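Local coordinates for protein sulfite reductase [ferredoxin] (Mycobacterium tuberculosis, PDB 1ZJ8) that reduces sulfite to sulfide with electrons from ferredoxin, using a siroheme and a [4Fe-4S] cluster, at residues 229-241 against 251-265. Numbering follows the deposited sequence.
Sequences VAHEINDVAFIGV and DLWVGGGLSTNPMLA. With SRM (siroheme), chain E.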
loop_
_atom_site.group_PDB
_atom_site.type_symbol
_atom_site.label_atom_id
_atom_site.label_comp_id
_atom_site.label_asym_id
_atom_site.label_seq_id
_atom_site.Cartn_x
_atom_site.Cartn_y
_atom_site.Cartn_z
ATOM N N VAL A 229 -1.959 10.335 0.585
ATOM C CA VAL A 229 -1.668 9.160 -0.248
ATOM C C VAL A 229 -0.166 8.800 -0.298
ATOM O O VAL A 229 0.325 8.227 -1.271
ATOM C CB VAL A 229 -2.210 9.367 -1.709
ATOM C CG1 VAL A 229 -3.731 9.497 -1.724
ATOM C CG2 VAL A 229 -1.570 10.586 -2.372
ATOM N N ALA A 230 0.563 9.112 0.758
ATOM C CA ALA A 230 1.951 8.670 0.895
ATOM C C ALA A 230 2.659 8.804 -0.440
ATOM O O ALA A 230 3.231 7.848 -0.958
ATOM C CB ALA A 230 2.007 7.216 1.402
ATOM N N HIS A 231 2.609 9.996 -1.009
ATOM C CA HIS A 231 3.076 10.177 -2.372
ATOM C C HIS A 231 4.571 10.088 -2.466
ATOM O O HIS A 231 5.101 9.540 -3.428
ATOM C CB HIS A 231 2.611 11.507 -2.929
ATOM C CG HIS A 231 3.090 12.701 -2.160
ATOM N ND1 HIS A 231 4.099 13.523 -2.618
ATOM C CD2 HIS A 231 2.656 13.248 -1.004
ATOM C CE1 HIS A 231 4.277 14.514 -1.764
ATOM N NE2 HIS A 231 3.407 14.377 -0.782
ATOM N N GLU A 232 5.244 10.591 -1.438
ATOM C CA GLU A 232 6.688 10.656 -1.406
ATOM C C GLU A 232 7.366 9.316 -1.711
ATOM O O GLU A 232 8.534 9.299 -2.088
ATOM C CB GLU A 232 7.136 11.195 -0.041
ATOM C CG GLU A 232 6.785 12.692 0.198
ATOM C CD GLU A 232 5.688 12.949 1.249
ATOM O OE1 GLU A 232 4.673 12.218 1.282
ATOM O OE2 GLU A 232 5.847 13.918 2.034
ATOM N N ILE A 233 6.642 8.205 -1.569
ATOM C CA ILE A 233 7.193 6.853 -1.818
ATOM C C ILE A 233 6.492 6.078 -2.960
ATOM O O ILE A 233 6.560 4.843 -3.032
ATOM C CB ILE A 233 7.175 6.026 -0.508
ATOM C CG1 ILE A 233 5.743 5.895 0.059
ATOM C CG2 ILE A 233 8.104 6.670 0.537
ATOM C CD1 ILE A 233 5.214 4.477 0.089
ATOM N N ASN A 234 5.821 6.803 -3.852
ATOM C CA ASN A 234 5.240 6.216 -5.070
ATOM C C ASN A 234 6.183 6.455 -6.289
ATOM O O ASN A 234 6.992 7.377 -6.279
ATOM C CB ASN A 234 3.826 6.808 -5.314
ATOM C CG ASN A 234 2.730 6.144 -4.444
ATOM O OD1 ASN A 234 2.202 5.107 -4.806
ATOM N ND2 ASN A 234 2.363 6.774 -3.329
ATOM N N ASP A 235 6.100 5.611 -7.312
ATOM C CA ASP A 235 6.902 5.807 -8.525
ATOM C C ASP A 235 6.560 7.110 -9.205
ATOM O O ASP A 235 7.423 7.746 -9.802
ATOM C CB ASP A 235 6.661 4.685 -9.526
ATOM C CG ASP A 235 7.133 3.354 -9.016
ATOM O OD1 ASP A 235 8.370 3.145 -8.985
ATOM O OD2 ASP A 235 6.269 2.525 -8.632
ATOM N N VAL A 236 5.288 7.487 -9.136
ATOM C CA VAL A 236 4.811 8.731 -9.751
ATOM C C VAL A 236 3.636 9.284 -8.935
ATOM O O VAL A 236 2.767 8.533 -8.507
ATOM C CB VAL A 236 4.409 8.531 -11.263
ATOM C CG1 VAL A 236 3.233 7.573 -11.417
ATOM C CG2 VAL A 236 4.086 9.877 -11.927
ATOM N N ALA A 237 3.622 10.591 -8.704
ATOM C CA ALA A 237 2.558 11.200 -7.911
ATOM C C ALA A 237 2.096 12.549 -8.478
ATOM O O ALA A 237 2.911 13.374 -8.914
ATOM C CB ALA A 237 2.998 11.344 -6.472
ATOM N N PHE A 238 0.778 12.744 -8.498
ATOM C CA PHE A 238 0.182 14.020 -8.885
ATOM C C PHE A 238 -0.569 14.557 -7.664
ATOM O O PHE A 238 -1.620 14.030 -7.292
ATOM C CB PHE A 238 -0.774 13.834 -10.065
ATOM C CG PHE A 238 -0.114 13.339 -11.327
ATOM C CD1 PHE A 238 0.231 12.001 -11.473
ATOM C CD2 PHE A 238 0.123 14.205 -12.385
ATOM C CE1 PHE A 238 0.828 11.536 -12.653
ATOM C CE2 PHE A 238 0.709 13.757 -13.555
ATOM C CZ PHE A 238 1.063 12.415 -13.690
ATOM N N ILE A 239 -0.019 15.580 -7.022
ATOM C CA ILE A 239 -0.571 16.073 -5.763
ATOM C C ILE A 239 -1.015 17.520 -5.942
ATOM O O ILE A 239 -0.263 18.333 -6.445
ATOM C CB ILE A 239 0.461 15.933 -4.607
ATOM C CG1 ILE A 239 0.430 14.558 -3.898
ATOM C CG2 ILE A 239 0.164 16.953 -3.522
ATOM C CD1 ILE A 239 -0.105 13.376 -4.651
ATOM N N GLY A 240 -2.245 17.820 -5.528
ATOM C CA GLY A 240 -2.872 19.138 -5.718
ATOM C C GLY A 240 -2.076 20.355 -5.270
ATOM O O GLY A 240 -1.379 20.301 -4.258
ATOM N N VAL A 241 -2.176 21.441 -6.044
ATOM C CA VAL A 241 -1.671 22.767 -5.640
ATOM C C VAL A 241 -2.236 23.903 -6.487
ATOM O O VAL A 241 -2.493 23.739 -7.685
ATOM C CB VAL A 241 -0.127 22.885 -5.687
ATOM C CG1 VAL A 241 0.393 22.941 -7.138
ATOM C CG2 VAL A 241 0.334 24.114 -4.871
ATOM N N ASP A 251 0.853 19.058 -8.872
ATOM C CA ASP A 251 2.311 19.067 -8.874
ATOM C C ASP A 251 2.831 17.629 -9.086
ATOM O O ASP A 251 2.301 16.675 -8.518
ATOM C CB ASP A 251 2.817 19.700 -7.562
ATOM C CG ASP A 251 4.306 19.565 -7.374
ATOM O OD1 ASP A 251 5.030 19.447 -8.390
ATOM O OD2 ASP A 251 4.760 19.569 -6.200
ATOM N N LEU A 252 3.852 17.479 -9.924
ATOM C CA LEU A 252 4.310 16.159 -10.347
ATOM C C LEU A 252 5.519 15.733 -9.547
ATOM O O LEU A 252 6.498 16.474 -9.458
ATOM C CB LEU A 252 4.658 16.168 -11.835
ATOM C CG LEU A 252 5.247 14.896 -12.458
ATOM C CD1 LEU A 252 4.423 13.672 -12.137
ATOM C CD2 LEU A 252 5.397 15.033 -13.975
ATOM N N TRP A 253 5.425 14.544 -8.952
ATOM C CA TRP A 253 6.511 13.908 -8.233
ATOM C C TRP A 253 6.849 12.589 -8.931
ATOM O O TRP A 253 5.964 11.922 -9.493
ATOM C CB TRP A 253 6.091 13.623 -6.791
ATOM C CG TRP A 253 5.950 14.831 -5.919
ATOM C CD1 TRP A 253 5.143 15.880 -6.128
ATOM C CD2 TRP A 253 6.639 15.090 -4.687
ATOM N NE1 TRP A 253 5.283 16.801 -5.115
ATOM C CE2 TRP A 253 6.186 16.335 -4.210
ATOM C CE3 TRP A 253 7.611 14.397 -3.953
ATOM C CZ2 TRP A 253 6.652 16.913 -3.030
ATOM C CZ3 TRP A 253 8.075 14.968 -2.764
ATOM C CH2 TRP A 253 7.589 16.220 -2.317
ATOM N N VAL A 254 8.125 12.205 -8.857
ATOM C CA VAL A 254 8.622 11.002 -9.494
ATOM C C VAL A 254 9.780 10.411 -8.670
ATOM O O VAL A 254 10.508 11.158 -7.985
ATOM C CB VAL A 254 9.052 11.338 -10.954
ATOM C CG1 VAL A 254 10.308 10.583 -11.380
ATOM C CG2 VAL A 254 7.900 11.063 -11.932
ATOM N N GLY A 255 9.934 9.079 -8.726
ATOM C CA GLY A 255 11.170 8.389 -8.269
ATOM C C GLY A 255 11.180 7.722 -6.894
ATOM O O GLY A 255 12.241 7.578 -6.289
ATOM N N GLY A 256 10.014 7.280 -6.414
ATOM C CA GLY A 256 9.854 6.838 -5.021
ATOM C C GLY A 256 9.800 5.343 -4.824
ATOM O O GLY A 256 9.525 4.603 -5.762
ATOM N N GLY A 257 10.060 4.905 -3.593
ATOM C CA GLY A 257 10.042 3.475 -3.247
ATOM C C GLY A 257 10.770 3.206 -1.944
ATOM O O GLY A 257 11.669 3.970 -1.572
ATOM N N LEU A 258 10.364 2.156 -1.232
ATOM C CA LEU A 258 11.053 1.737 -0.004
ATOM C C LEU A 258 11.240 0.247 -0.007
ATOM O O LEU A 258 10.299 -0.485 0.281
ATOM C CB LEU A 258 10.227 1.978 1.263
ATOM C CG LEU A 258 9.356 3.177 1.548
ATOM C CD1 LEU A 258 8.237 2.696 2.443
ATOM C CD2 LEU A 258 10.142 4.278 2.232
ATOM N N SER A 259 12.420 -0.258 -0.260
ATOM C CA SER A 259 12.564 -1.678 0.009
ATOM C C SER A 259 13.792 -1.801 0.862
ATOM O O SER A 259 13.945 -1.093 1.873
ATOM C CB SER A 259 12.613 -2.490 -1.300
ATOM O OG SER A 259 12.658 -3.891 -1.020
ATOM N N THR A 260 14.717 -2.683 0.387
ATOM C CA THR A 260 16.022 -2.734 0.976
ATOM C C THR A 260 16.711 -1.406 0.762
ATOM O O THR A 260 17.549 -1.038 1.554
ATOM C CB THR A 260 16.889 -3.810 0.331
ATOM O OG1 THR A 260 17.154 -3.433 -1.020
ATOM C CG2 THR A 260 16.187 -5.200 0.365
ATOM N N ASN A 261 16.371 -0.683 -0.304
ATOM C CA ASN A 261 17.055 0.581 -0.630
ATOM C C ASN A 261 16.098 1.775 -0.799
ATOM O O ASN A 261 15.708 2.102 -1.916
ATOM C CB ASN A 261 17.929 0.396 -1.874
ATOM C CG ASN A 261 19.194 1.225 -1.813
ATOM O OD1 ASN A 261 19.149 2.421 -1.516
ATOM N ND2 ASN A 261 20.333 0.594 -2.076
ATOM N N PRO A 262 15.745 2.451 0.311
ATOM C CA PRO A 262 14.683 3.456 0.289
ATOM C C PRO A 262 15.105 4.760 -0.360
ATOM O O PRO A 262 16.255 5.147 -0.240
ATOM C CB PRO A 262 14.407 3.696 1.781
ATOM C CG PRO A 262 15.712 3.471 2.431
ATOM C CD PRO A 262 16.350 2.338 1.653
ATOM N N MET A 263 14.162 5.435 -1.011
ATOM C CA MET A 263 14.422 6.711 -1.683
ATOM C C MET A 263 13.134 7.542 -1.815
ATOM O O MET A 263 12.109 7.049 -2.318
ATOM C CB MET A 263 14.977 6.479 -3.087
ATOM C CG MET A 263 16.354 5.851 -3.169
ATOM S SD MET A 263 16.929 5.671 -4.890
ATOM C CE MET A 263 16.737 7.392 -5.474
ATOM N N LEU A 264 13.201 8.802 -1.385
ATOM C CA LEU A 264 12.081 9.732 -1.539
ATOM C C LEU A 264 11.902 10.189 -2.995
ATOM O O LEU A 264 12.847 10.647 -3.643
ATOM C CB LEU A 264 12.276 10.970 -0.651
ATOM C CG LEU A 264 12.281 10.767 0.859
ATOM C CD1 LEU A 264 12.641 12.066 1.553
ATOM C CD2 LEU A 264 10.941 10.233 1.335
ATOM N N ALA A 265 10.680 10.091 -3.496
ATOM C CA ALA A 265 10.342 10.693 -4.778
ATOM C C ALA A 265 10.524 12.208 -4.691
ATOM O O ALA A 265 10.368 12.808 -3.629
ATOM C CB ALA A 265 8.906 10.325 -5.207
HETATM FE FE SRM E . 3.915 -5.504 -1.307
HETATM C CHA SRM E . 5.566 -8.290 -2.394
HETATM C CHB SRM E . 1.976 -7.428 0.631
HETATM C CHC SRM E . 2.316 -2.851 -0.310
HETATM C CHD SRM E . 6.880 -3.731 -1.335
HETATM N NA SRM E . 3.666 -7.478 -1.102
HETATM C C1A SRM E . 4.342 -8.473 -1.718
HETATM C C2A SRM E . 3.673 -9.809 -1.618
HETATM C CMA SRM E . 2.888 -10.072 -2.867
HETATM C CDA SRM E . 4.627 -10.911 -1.251
HETATM C CEA SRM E . 5.096 -11.868 -2.301
HETATM O O3A SRM E . 5.747 -11.429 -3.254
HETATM O O4A SRM E . 4.833 -13.077 -2.227
HETATM C C3A SRM E . 2.773 -9.571 -0.454
HETATM C CAA SRM E . 1.429 -10.207 -0.569
HETATM C CBA SRM E . 1.628 -11.557 0.068
HETATM C CCA SRM E . 0.373 -12.025 0.729
HETATM O O1A SRM E . -0.321 -11.201 1.362
HETATM O O2A SRM E . 0.047 -13.231 0.605
HETATM C C4A SRM E . 2.783 -8.088 -0.305
HETATM N NB SRM E . 2.327 -5.234 -0.180
HETATM C C1B SRM E . 1.590 -6.095 0.524
HETATM C C2B SRM E . 0.349 -5.515 1.143
HETATM C CMB SRM E . -0.851 -6.418 1.092
HETATM C CDB SRM E . 0.660 -5.232 2.575
HETATM C CEB SRM E . -0.416 -4.659 3.428
HETATM O O3B SRM E . -0.939 -5.297 4.367
HETATM O O4B SRM E . -0.782 -3.515 3.160
HETATM C C3B SRM E . 0.247 -4.239 0.337
HETATM C CAB SRM E . -0.526 -4.464 -0.936
HETATM C CBB SRM E . -1.149 -3.200 -1.445
HETATM C CCB SRM E . -1.709 -3.414 -2.822
HETATM O O1B SRM E . -2.917 -3.559 -2.995
HETATM O O2B SRM E . -0.982 -3.420 -3.810
HETATM C C4B SRM E . 1.683 -4.074 -0.082
HETATM N NC SRM E . 4.493 -3.732 -0.797
HETATM C C1C SRM E . 3.667 -2.689 -0.580
HETATM C C2C SRM E . 4.329 -1.508 -0.272
HETATM C CDC SRM E . 3.791 -0.229 0.277
HETATM C CEC SRM E . 3.251 0.823 -0.610
HETATM O O3C SRM E . 3.068 0.585 -1.826
HETATM O O4C SRM E . 3.023 1.915 -0.071
HETATM C C3C SRM E . 5.632 -1.815 -0.525
HETATM C CAC SRM E . 6.675 -0.765 -0.323
HETATM C CBC SRM E . 6.757 0.421 -1.262
HETATM C CCC SRM E . 7.473 -0.009 -2.530
HETATM O O1C SRM E . 6.912 -0.786 -3.350
HETATM O O2C SRM E . 8.641 0.428 -2.697
HETATM C C4C SRM E . 5.703 -3.131 -0.903
HETATM N ND SRM E . 5.753 -5.832 -2.091
HETATM C C1D SRM E . 6.809 -5.054 -1.807
HETATM C C2D SRM E . 7.989 -5.782 -2.049
HETATM C CAD SRM E . 9.295 -5.119 -2.450
HETATM C CBD SRM E . 9.596 -4.953 -3.908
HETATM C CCD SRM E . 10.790 -4.201 -4.420
HETATM O O1D SRM E . 10.563 -3.155 -5.069
HETATM O O2D SRM E . 11.964 -4.604 -4.199
HETATM C C3D SRM E . 7.595 -7.034 -2.490
HETATM C CDD SRM E . 8.454 -7.984 -3.279
HETATM C CED SRM E . 8.736 -7.808 -4.755
HETATM O O3D SRM E . 8.090 -7.015 -5.441
HETATM O O4D SRM E . 9.628 -8.458 -5.319
HETATM C C4D SRM E . 6.210 -7.050 -2.513
#
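Ala237 and Trp253 form a hydrogen-bonded pair of an antiparallel hairpin, with reciprocal bonds of 2.8 Å from Trp253 N to Ala237 O and Ala237 N to Trp253 O. Ile239 and Asp251 exchange a second pair of backbone bonds. Gly255 N binds Asp235 O, and Ala265 N donates to Glu232 O (2.7 Å) in the 3-10 turn 231-232. Gly256 CA lies 4.0 Å from Glu232 O, and Gly256 N bonds weakly to Asn234 O.

The ND1-CE1 edge of His231 stands on the Trp253 face, a T-shaped pair with planes at 88°; chi1 of 60° sets His231 CG between backbone N and carbonyl carbon, bringing CE1 over the indole centre. Trp253 NE1 makes a bent bond (136°) to Asp251 OD2, met from above the carboxylate plane and also salt-bridged to Arg267. On the other sheet face, Leu252 CD1 makes a CH-pi contact over the Phe238 ring and touches Val236 CG2.

In the siroheme pocket, Leu258 N donates to carboxylate oxygen O2C (2.8 Å), while Leu258 CD2 meets Ile233 CG2.

Within a mixed sheet, strand 219-224 runs parallel to 236-243 and strand 266-272 antiparallel to 249-254; loop 255-265 reaches the siroheme. Helix 277-291 covers Val236 and Phe238, helix 302-309 Val254.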